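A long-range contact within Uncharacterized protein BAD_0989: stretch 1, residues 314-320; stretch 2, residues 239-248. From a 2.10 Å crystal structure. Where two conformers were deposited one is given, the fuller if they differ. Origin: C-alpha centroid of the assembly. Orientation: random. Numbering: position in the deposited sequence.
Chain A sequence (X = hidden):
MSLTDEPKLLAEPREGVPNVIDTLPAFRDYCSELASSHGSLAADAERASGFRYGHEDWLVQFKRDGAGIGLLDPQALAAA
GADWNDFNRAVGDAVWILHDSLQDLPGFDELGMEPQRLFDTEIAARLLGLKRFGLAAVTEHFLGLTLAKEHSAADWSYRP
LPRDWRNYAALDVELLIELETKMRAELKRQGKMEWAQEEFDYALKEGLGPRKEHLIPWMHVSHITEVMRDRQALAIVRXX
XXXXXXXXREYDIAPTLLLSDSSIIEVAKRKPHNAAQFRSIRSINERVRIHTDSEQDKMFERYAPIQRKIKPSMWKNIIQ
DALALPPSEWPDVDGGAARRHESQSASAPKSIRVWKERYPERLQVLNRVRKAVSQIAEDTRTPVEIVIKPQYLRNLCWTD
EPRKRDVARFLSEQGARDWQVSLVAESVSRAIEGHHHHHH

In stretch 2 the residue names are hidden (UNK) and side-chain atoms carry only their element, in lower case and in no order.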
# COMPACT_ATOMS: atom_id res chain seq x y z
N MET A 314 16.26 9.40 -26.33
CA MET A 314 14.99 8.66 -26.23
C MET A 314 13.86 9.54 -25.74
O MET A 314 12.71 9.36 -26.14
CB MET A 314 15.13 7.44 -25.31
CG MET A 314 16.22 6.45 -25.71
SD MET A 314 16.43 5.14 -24.48
CE MET A 314 17.92 4.34 -25.07
N TRP A 315 14.17 10.48 -24.85
CA TRP A 315 13.18 11.43 -24.38
C TRP A 315 12.93 12.50 -25.42
O TRP A 315 11.80 12.94 -25.59
CB TRP A 315 13.59 12.06 -23.04
CG TRP A 315 13.99 11.05 -22.00
CD1 TRP A 315 15.22 10.94 -21.42
CD2 TRP A 315 13.18 10.01 -21.43
NE1 TRP A 315 15.23 9.90 -20.52
CE2 TRP A 315 13.99 9.31 -20.50
CE3 TRP A 315 11.85 9.60 -21.61
CZ2 TRP A 315 13.51 8.24 -19.75
CZ3 TRP A 315 11.38 8.53 -20.86
CH2 TRP A 315 12.21 7.86 -19.95
N LYS A 316 13.98 12.90 -26.14
CA LYS A 316 13.91 13.87 -27.23
C LYS A 316 12.91 13.46 -28.32
O LYS A 316 12.08 14.26 -28.73
CB LYS A 316 15.31 14.09 -27.82
CG LYS A 316 15.39 15.05 -29.01
CD LYS A 316 16.82 15.57 -29.23
CE LYS A 316 17.84 14.46 -29.52
NZ LYS A 316 17.71 13.89 -30.90
N ASN A 317 12.98 12.19 -28.74
CA ASN A 317 12.04 11.59 -29.69
C ASN A 317 10.58 11.61 -29.21
O ASN A 317 9.66 11.77 -30.00
CB ASN A 317 12.41 10.12 -29.97
CG ASN A 317 13.72 9.96 -30.73
OD1 ASN A 317 14.14 10.84 -31.49
ND2 ASN A 317 14.37 8.81 -30.54
N ILE A 318 10.39 11.42 -27.91
CA ILE A 318 9.06 11.41 -27.32
C ILE A 318 8.46 12.82 -27.32
O ILE A 318 7.28 12.98 -27.63
CB ILE A 318 9.09 10.76 -25.89
CG1 ILE A 318 9.45 9.27 -25.98
CG2 ILE A 318 7.78 10.96 -25.14
CD1 ILE A 318 8.51 8.42 -26.85
N ILE A 319 9.29 13.82 -27.01
CA ILE A 319 8.85 15.22 -27.01
C ILE A 319 8.42 15.64 -28.42
O ILE A 319 7.40 16.33 -28.59
CB ILE A 319 9.92 16.17 -26.38
CG1 ILE A 319 10.19 15.78 -24.92
CG2 ILE A 319 9.48 17.63 -26.44
CD1 ILE A 319 11.52 16.31 -24.37
N GLN A 320 9.18 15.19 -29.43
CA GLN A 320 8.84 15.38 -30.85
C GLN A 320 7.46 14.85 -31.20
O GLN A 320 6.66 15.55 -31.81
CB GLN A 320 9.87 14.69 -31.73
CG GLN A 320 10.75 15.61 -32.55
CD GLN A 320 11.15 14.98 -33.87
OE1 GLN A 320 11.38 13.76 -33.96
NE2 GLN A 320 11.24 15.79 -34.92
N UNK A 239 2.99 11.87 -22.60
CA UNK A 239 3.87 11.10 -23.48
C UNK A 239 5.15 10.66 -22.76
O UNK A 239 5.58 9.51 -22.91
c UNK A 239 4.20 11.90 -24.73
N UNK A 240 5.74 11.57 -21.99
CA UNK A 240 6.93 11.29 -21.18
C UNK A 240 6.68 10.29 -20.05
O UNK A 240 7.48 9.36 -19.87
c UNK A 240 8.32 13.47 -21.55
c UNK A 240 9.61 12.81 -22.01
c UNK A 240 8.63 14.74 -20.82
c UNK A 240 7.51 12.58 -20.60
N UNK A 241 5.60 10.47 -19.30
CA UNK A 241 5.20 9.53 -18.25
C UNK A 241 5.04 8.12 -18.80
O UNK A 241 5.47 7.15 -18.16
c UNK A 241 2.21 6.19 -14.62
c UNK A 241 2.81 7.41 -15.00
c UNK A 241 1.74 5.78 -16.97
c UNK A 241 1.68 5.40 -15.61
c UNK A 241 3.56 9.10 -16.37
c UNK A 241 2.88 7.82 -16.35
c UNK A 241 3.89 9.95 -17.57
c UNK A 241 3.85 9.39 -15.05
n UNK A 241 3.41 8.38 -14.24
c UNK A 241 2.33 6.99 -17.35
N UNK A 242 4.39 8.01 -19.96
CA UNK A 242 4.07 6.73 -20.57
C UNK A 242 5.32 5.97 -20.99
O UNK A 242 5.48 4.80 -20.64
c UNK A 242 2.76 5.56 -22.42
c UNK A 242 3.14 6.91 -21.79
o UNK A 242 1.95 7.58 -21.38
N UNK A 243 6.21 6.65 -21.72
CA UNK A 243 7.45 6.02 -22.16
C UNK A 243 8.36 5.67 -20.98
O UNK A 243 8.94 4.59 -20.96
c UNK A 243 9.39 6.19 -23.85
n UNK A 243 9.75 1.98 -24.75
c UNK A 243 9.12 4.77 -24.36
c UNK A 243 8.17 6.86 -23.21
c UNK A 243 10.57 2.92 -25.19
n UNK A 243 11.70 2.57 -25.80
n UNK A 243 10.32 4.21 -25.01
N UNK A 244 8.45 6.57 -20.00
CA UNK A 244 9.19 6.31 -18.76
C UNK A 244 8.65 5.08 -18.03
O UNK A 244 9.41 4.31 -17.47
c UNK A 244 8.12 9.48 -14.02
n UNK A 244 8.98 10.39 -13.59
c UNK A 244 9.98 7.45 -16.58
c UNK A 244 9.75 8.66 -15.69
n UNK A 244 6.92 9.40 -13.47
c UNK A 244 9.14 7.54 -17.85
n UNK A 244 8.45 8.64 -15.01
N UNK A 245 7.33 4.88 -18.06
CA UNK A 245 6.70 3.74 -17.40
C UNK A 245 6.99 2.41 -18.11
O UNK A 245 7.20 1.40 -17.45
c UNK A 245 5.19 3.96 -17.28
o UNK A 245 3.80 2.05 -17.01
o UNK A 245 4.67 2.93 -15.19
c UNK A 245 4.51 2.90 -16.43
N UNK A 246 6.99 2.43 -19.44
CA UNK A 246 7.34 1.26 -20.25
C UNK A 246 8.76 0.79 -19.97
O UNK A 246 8.99 -0.39 -19.69
c UNK A 246 7.21 1.59 -21.74
o UNK A 246 6.79 2.31 -24.33
o UNK A 246 4.63 2.68 -24.09
c UNK A 246 5.74 2.30 -23.65
c UNK A 246 5.80 1.83 -22.21
N UNK A 247 9.70 1.74 -20.04
CA UNK A 247 11.12 1.48 -19.85
C UNK A 247 11.47 1.12 -18.42
O UNK A 247 12.40 0.37 -18.18
c UNK A 247 12.80 1.89 -22.52
c UNK A 247 11.96 2.94 -21.81
c UNK A 247 12.44 4.33 -22.17
c UNK A 247 11.94 2.70 -20.29
N UNK A 248 10.71 1.66 -17.46
CA UNK A 248 10.91 1.33 -16.05
C UNK A 248 10.50 -0.10 -15.75
O UNK A 248 11.13 -0.77 -14.93
c UNK A 248 10.16 2.30 -15.18

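Position 239 carries a single side-chain carbon. That lone carbon lies 3.7 Å from I318 CG2 as its CB, and its CA is 6.5 Å from the CA of I318, the closest CA pair between the two stretches. One carbon and nothing beyond it defines alanine, A239. Its carbonyl also meets the isoleucine, A239 O standing 3.5 Å from I318 CG2.

Position 240 has four carbons, forked at the second. One tip of the fork is 3.9 Å from W315 CE3, 4.1 Å from I318 CG2 and 4.2 Å from I319 CG1. A fork at the second carbon, with no heteroatom, is leucine, L240, and the tip in question is CD2. The CA-to-CB bond points sideways, but chi1 m and chi2 t bring the end of the chain nearer to stretch 1.

Position 241 shows one carbon followed by fused five- and six-membered rings holding eight carbons and one nitrogen, an indole. Its CA-to-CB bond points away, and the side chain comes no closer than 8.3 Å to stretch 1. This is tryptophan, W241.

Position 242 has one carbon bearing an oxygen and a carbon, and it does not touch stretch 1. The branched pattern is that of threonine, T242.

Position 243 runs through three carbons to a nitrogen, then a carbon carrying two more nitrogens. Its CA-to-CB bond points toward stretch 1, and its second carbon lies 3.7 Å from I318 CG1 and 4.3 Å from W315 CZ3. The terminal group is a guanidinium, hence arginine, R243, and the carbon in contact is CG, part of the aliphatic stem.

Position 244 repeats that atom pattern. Here the contact is at the root: W315 CH2 lies 3.6 Å from the CA of 244 and 3.7 Å from its CB, while the end of the chain leads away. It is again arginine, R244, and its NH2 is hydrogen-bonded elsewhere in the structure.

Position 245 has two carbons, the second carrying two oxygens, and its CA-to-CB bond points away from stretch 1. This short carboxylate is aspartate, D245.

Position 246 has three carbons, the third with two oxygens, one methylene longer, and is out of reach of stretch 1. It is glutamate, E246, and its OE1 accepts a hydrogen bond from R243 NH1 at 3.0 Å, part of a salt bridge within the helix.

Position 247 again has four carbons forked at the second, and one tip of the fork is 4.2 Å from W315 CH2. It is leucine, L247, and that tip is CD1.

Position 248 has one carbon, out of reach of stretch 1: alanine, A248.

The two helices run roughly antiparallel, at 141°, with axes 9.6 Å apart at closest approach, and bury 427 Å² between them. No hydrogen bond or salt bridge crosses, so the contact rests on packing. W315 covers the longest run, reaching L240, R243, R244 and L247; R244 CA and R243 C (4.2 Å from W315 CZ3) meet the edge of its ring. I318 packs against A239, CG2 to CB 3.7 Å, where the CA atoms are also closest, while L240 links W315, I318 and I319 through CD2.

Stretch 2, residues 239-248: ALWTRRDELA
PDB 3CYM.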